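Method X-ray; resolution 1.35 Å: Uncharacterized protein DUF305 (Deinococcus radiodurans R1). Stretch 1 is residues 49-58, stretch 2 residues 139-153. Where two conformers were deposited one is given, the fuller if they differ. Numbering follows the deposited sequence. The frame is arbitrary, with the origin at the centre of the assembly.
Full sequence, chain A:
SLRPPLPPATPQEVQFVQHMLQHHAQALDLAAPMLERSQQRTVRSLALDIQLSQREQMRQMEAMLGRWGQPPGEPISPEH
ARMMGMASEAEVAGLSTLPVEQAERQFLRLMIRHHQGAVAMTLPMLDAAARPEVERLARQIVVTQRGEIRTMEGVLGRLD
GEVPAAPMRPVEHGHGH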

# COMPACT_ATOMS: atom_id res chain seq x y z
N ASP A 49 2.13 7.44 10.03
CA ASP A 49 3.37 6.71 9.80
C ASP A 49 3.26 5.90 8.51
O ASP A 49 4.22 5.83 7.73
N ILE A 50 2.10 5.29 8.28
CA ILE A 50 1.96 4.50 7.05
C ILE A 50 1.95 5.40 5.83
O ILE A 50 2.53 5.08 4.79
N GLN A 51 1.32 6.56 5.93
CA GLN A 51 1.33 7.50 4.82
C GLN A 51 2.77 7.88 4.48
O GLN A 51 3.17 7.90 3.31
N LEU A 52 3.56 8.18 5.50
CA LEU A 52 4.92 8.61 5.24
C LEU A 52 5.79 7.52 4.64
O LEU A 52 6.57 7.74 3.70
N SER A 53 5.66 6.30 5.14
CA SER A 53 6.47 5.21 4.61
C SER A 53 6.06 4.85 3.19
O SER A 53 6.92 4.61 2.33
N GLN A 54 4.76 4.84 2.91
CA GLN A 54 4.31 4.51 1.56
C GLN A 54 4.75 5.60 0.58
O GLN A 54 5.19 5.30 -0.53
N ARG A 55 4.65 6.87 0.99
CA ARG A 55 5.07 7.94 0.10
C ARG A 55 6.57 7.89 -0.24
O ARG A 55 6.96 8.19 -1.37
N GLU A 56 7.40 7.52 0.72
CA GLU A 56 8.84 7.40 0.46
C GLU A 56 9.08 6.37 -0.63
O GLU A 56 9.88 6.58 -1.55
N GLN A 57 8.38 5.24 -0.57
CA GLN A 57 8.55 4.25 -1.60
C GLN A 57 7.93 4.68 -2.94
O GLN A 57 8.48 4.36 -4.01
N MET A 58 6.83 5.43 -2.90
CA MET A 58 6.26 5.96 -4.13
C MET A 58 7.25 6.88 -4.82
O MET A 58 7.37 6.83 -6.04
N ARG A 139 12.93 -5.72 -1.71
CA ARG A 139 13.27 -6.06 -0.33
C ARG A 139 12.73 -5.02 0.65
O ARG A 139 12.15 -5.36 1.69
N GLN A 140 12.90 -3.74 0.32
CA GLN A 140 12.39 -2.66 1.20
C GLN A 140 10.88 -2.72 1.38
O GLN A 140 10.36 -2.53 2.48
N ILE A 141 10.17 -2.95 0.29
CA ILE A 141 8.72 -3.07 0.35
C ILE A 141 8.31 -4.20 1.29
O ILE A 141 7.46 -4.01 2.17
N VAL A 142 8.92 -5.39 1.12
CA VAL A 142 8.52 -6.54 1.91
C VAL A 142 8.78 -6.27 3.40
O VAL A 142 7.93 -6.50 4.25
N VAL A 143 9.96 -5.75 3.70
CA VAL A 143 10.31 -5.49 5.10
C VAL A 143 9.34 -4.49 5.74
O VAL A 143 8.83 -4.69 6.85
N THR A 144 9.10 -3.39 5.03
CA THR A 144 8.26 -2.34 5.56
C THR A 144 6.81 -2.83 5.72
O THR A 144 6.16 -2.56 6.76
N GLN A 145 6.31 -3.56 4.73
CA GLN A 145 4.91 -4.03 4.79
C GLN A 145 4.77 -4.97 5.97
O GLN A 145 3.76 -4.91 6.67
N ARG A 146 5.74 -5.87 6.14
CA ARG A 146 5.63 -6.85 7.20
C ARG A 146 5.71 -6.19 8.58
O ARG A 146 5.00 -6.61 9.49
N GLY A 147 6.56 -5.17 8.73
CA GLY A 147 6.60 -4.44 9.99
C GLY A 147 5.25 -3.79 10.28
O GLY A 147 4.73 -3.87 11.39
N GLU A 148 4.68 -3.13 9.27
CA GLU A 148 3.41 -2.44 9.48
C GLU A 148 2.25 -3.41 9.75
O GLU A 148 1.37 -3.11 10.56
N ILE A 149 2.23 -4.55 9.06
CA ILE A 149 1.23 -5.56 9.36
C ILE A 149 1.30 -5.97 10.83
O ILE A 149 0.28 -6.05 11.51
N ARG A 150 2.50 -6.23 11.33
CA ARG A 150 2.61 -6.68 12.71
C ARG A 150 2.09 -5.61 13.68
O ARG A 150 1.37 -5.91 14.68
N THR A 151 2.45 -4.35 13.45
CA THR A 151 1.91 -3.27 14.27
C THR A 151 0.39 -3.21 14.17
O THR A 151 -0.31 -3.12 15.18
N MET A 152 -0.14 -3.25 12.95
CA MET A 152 -1.57 -3.13 12.80
C MET A 152 -2.32 -4.28 13.48
O MET A 152 -3.39 -4.07 14.05
N GLU A 153 -1.78 -5.49 13.42
CA GLU A 153 -2.40 -6.62 14.11
C GLU A 153 -2.40 -6.38 15.62
O GLU A 153 -3.37 -6.73 16.31

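The contact between these two helices is mostly polar: glutamines, a glutamate, a serine and a threonine fill the space, and a single pair of apolar side chains, I50 and M152, lies toward one end of the stretches. The helices run antiparallel, at 172°, with axes 11.3 Å apart at closest approach. By nearest CA atoms, I50 pairs with E148, S53 with T144 and Q57 with I141.

The one definite hydrogen bond across the contact is short. S53, in rotamer p, donates from OG to OE2 of E148 at 2.6 Å. E148 points toward the first helix and is extended, with chi1 m and chi2 t, which carries its carboxylate across to the serine. OE1 of E148 lies 3.8 Å from CG1 of I50 and is hydrogen-bonded elsewhere in the structure. S53 also packs through CB against CG2 of T144, at 4.1 Å.

Q57 has the largest area covered by the other stretch. Its side chain, chi1 m and chi2 t, points toward the second helix and sits as a knob among Q140, I141, T144 and Q145. NE2 of Q57 is 3.3 Å from OG1 of T144 and 3.5 Å from the backbone O of Q140. OE1 of Q57 lies 3.6 Å from CG1 of I141, and it is hydrogen-bonded elsewhere in the structure.

Q54 and Q145 both start sideways, but their ends come nearer to the opposing helix. Both have chi1 and chi2 in m, so the chains bend. NE2 of Q54 ends 3.3 Å from OE1 of Q145; the geometry leaves a hydrogen bond here open.

The apolar pair is I50 and M152. I50 (m, t) points toward the second helix. M152 (m, t, m) leaves its backbone sideways, and its end turns inward. CD1 of I50 meets SD of M152 at 3.8 Å.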

# COMPACT_ATOMS: atom_id res chain seq x y z
CB ASP A 49 3.67 5.78 10.97
CG ASP A 49 4.13 6.54 12.20
OD1 ASP A 49 4.41 7.75 12.09
OD2 ASP A 49 4.20 5.91 13.26
CB ILE A 50 0.68 3.61 7.12
CG1 ILE A 50 0.83 2.56 8.24
CG2 ILE A 50 0.39 2.99 5.75
CD1 ILE A 50 -0.51 1.87 8.62
CB GLN A 51 0.54 8.76 5.18
CG GLN A 51 0.45 9.75 4.05
CD GLN A 51 0.12 11.14 4.52
OE1 GLN A 51 -0.93 11.37 5.12
NE2 GLN A 51 1.02 12.08 4.26
CB LEU A 52 5.54 9.16 6.54
CG LEU A 52 4.93 10.51 6.96
CD1 LEU A 52 5.44 10.97 8.32
CD2 LEU A 52 5.18 11.59 5.88
CB SER A 53 6.37 3.98 5.48
OG SER A 53 5.07 3.43 5.35
CB GLN A 54 2.79 4.34 1.54
CG GLN A 54 2.27 3.11 2.30
CD GLN A 54 2.24 1.84 1.43
OE1 GLN A 54 1.40 1.69 0.54
NE2 GLN A 54 3.16 0.93 1.70
CB ARG A 55 4.69 9.30 0.70
CG ARG A 55 3.21 9.59 0.58
CD ARG A 55 2.81 10.86 1.31
NE ARG A 55 3.42 12.03 0.72
CZ ARG A 55 3.06 13.28 1.00
NH1 ARG A 55 2.07 13.49 1.85
NH2 ARG A 55 3.69 14.31 0.43
CB GLU A 56 9.57 6.98 1.73
CG GLU A 56 11.09 6.89 1.55
CD GLU A 56 11.80 6.24 2.75
OE1 GLU A 56 11.16 6.02 3.81
OE2 GLU A 56 13.01 5.94 2.63
CB GLN A 57 8.00 2.91 -1.11
CG GLN A 57 8.96 2.32 -0.07
CD GLN A 57 8.44 1.12 0.67
OE1 GLN A 57 7.35 0.62 0.40
NE2 GLN A 57 9.24 0.63 1.63
CB MET A 58 4.97 6.71 -3.85
CG MET A 58 3.87 5.76 -3.39
SD MET A 58 2.37 6.66 -2.86
CE MET A 58 1.74 7.19 -4.45
CB ARG A 139 14.78 -6.26 -0.21
CG ARG A 139 15.27 -7.42 -1.08
CD ARG A 139 16.71 -7.84 -0.82
NE ARG A 139 17.05 -9.01 -1.63
CZ ARG A 139 16.74 -10.26 -1.31
NH1 ARG A 139 16.08 -10.52 -0.19
NH2 ARG A 139 17.08 -11.27 -2.11
CB GLN A 140 12.81 -1.27 0.69
CG GLN A 140 14.32 -1.01 0.78
CD GLN A 140 14.76 0.18 -0.07
OE1 GLN A 140 13.93 0.93 -0.59
NE2 GLN A 140 16.07 0.34 -0.22
CB ILE A 141 8.11 -3.29 -1.05
CG1 ILE A 141 8.23 -2.01 -1.89
CG2 ILE A 141 6.65 -3.77 -0.95
CD1 ILE A 141 7.92 -2.20 -3.37
CB VAL A 142 9.21 -7.87 1.44
CG1 VAL A 142 8.98 -9.02 2.43
CG2 VAL A 142 8.73 -8.26 0.05
CB VAL A 143 11.78 -4.97 5.18
CG1 VAL A 143 12.09 -4.36 6.55
CG2 VAL A 143 12.74 -6.11 4.93
CB THR A 144 8.34 -1.10 4.65
OG1 THR A 144 9.69 -0.61 4.68
CG2 THR A 144 7.40 -0.01 5.15
CB GLN A 145 4.51 -4.87 3.55
CG GLN A 145 4.54 -4.27 2.20
CD GLN A 145 3.92 -2.97 2.22
OE1 GLN A 145 4.61 -1.95 2.28
NE2 GLN A 145 2.58 -2.94 2.18
CB ARG A 146 6.68 -7.97 7.02
CG ARG A 146 6.33 -8.96 5.90
CD ARG A 146 7.40 -10.06 5.72
NE ARG A 146 6.91 -11.13 4.84
CZ ARG A 146 7.69 -12.04 4.26
NH1 ARG A 146 9.00 -11.97 4.40
NH2 ARG A 146 7.17 -12.98 3.48
CB GLU A 148 3.11 -1.51 8.30
CG GLU A 148 4.11 -0.35 8.28
CD GLU A 148 3.94 0.62 7.11
OE1 GLU A 148 3.15 0.36 6.17
OE2 GLU A 148 4.63 1.67 7.16
CB ILE A 149 1.41 -6.82 8.47
CG1 ILE A 149 1.02 -6.49 7.02
CG2 ILE A 149 0.59 -7.99 8.99
CD1 ILE A 149 1.47 -7.58 6.06
CB ARG A 150 4.06 -7.05 13.03
CG ARG A 150 4.19 -7.85 14.34
CD ARG A 150 3.73 -9.30 14.18
NE ARG A 150 4.65 -10.02 13.32
CZ ARG A 150 5.76 -10.61 13.75
NH1 ARG A 150 6.07 -10.59 15.05
NH2 ARG A 150 6.56 -11.23 12.88
CB THR A 151 2.51 -1.92 13.85
OG1 THR A 151 3.94 -1.95 14.04
CG2 THR A 151 1.92 -0.75 14.65
CB MET A 152 -1.95 -3.06 11.32
CG MET A 152 -1.50 -1.74 10.71
SD MET A 152 -2.14 -1.55 9.01
CE MET A 152 -1.09 -2.72 8.14
CB GLU A 153 -1.68 -7.93 13.78
CG GLU A 153 -1.87 -8.31 12.33
CD GLU A 153 -1.07 -9.51 11.91
OE1 GLU A 153 0.02 -9.75 12.48
OE2 GLU A 153 -1.51 -10.20 10.97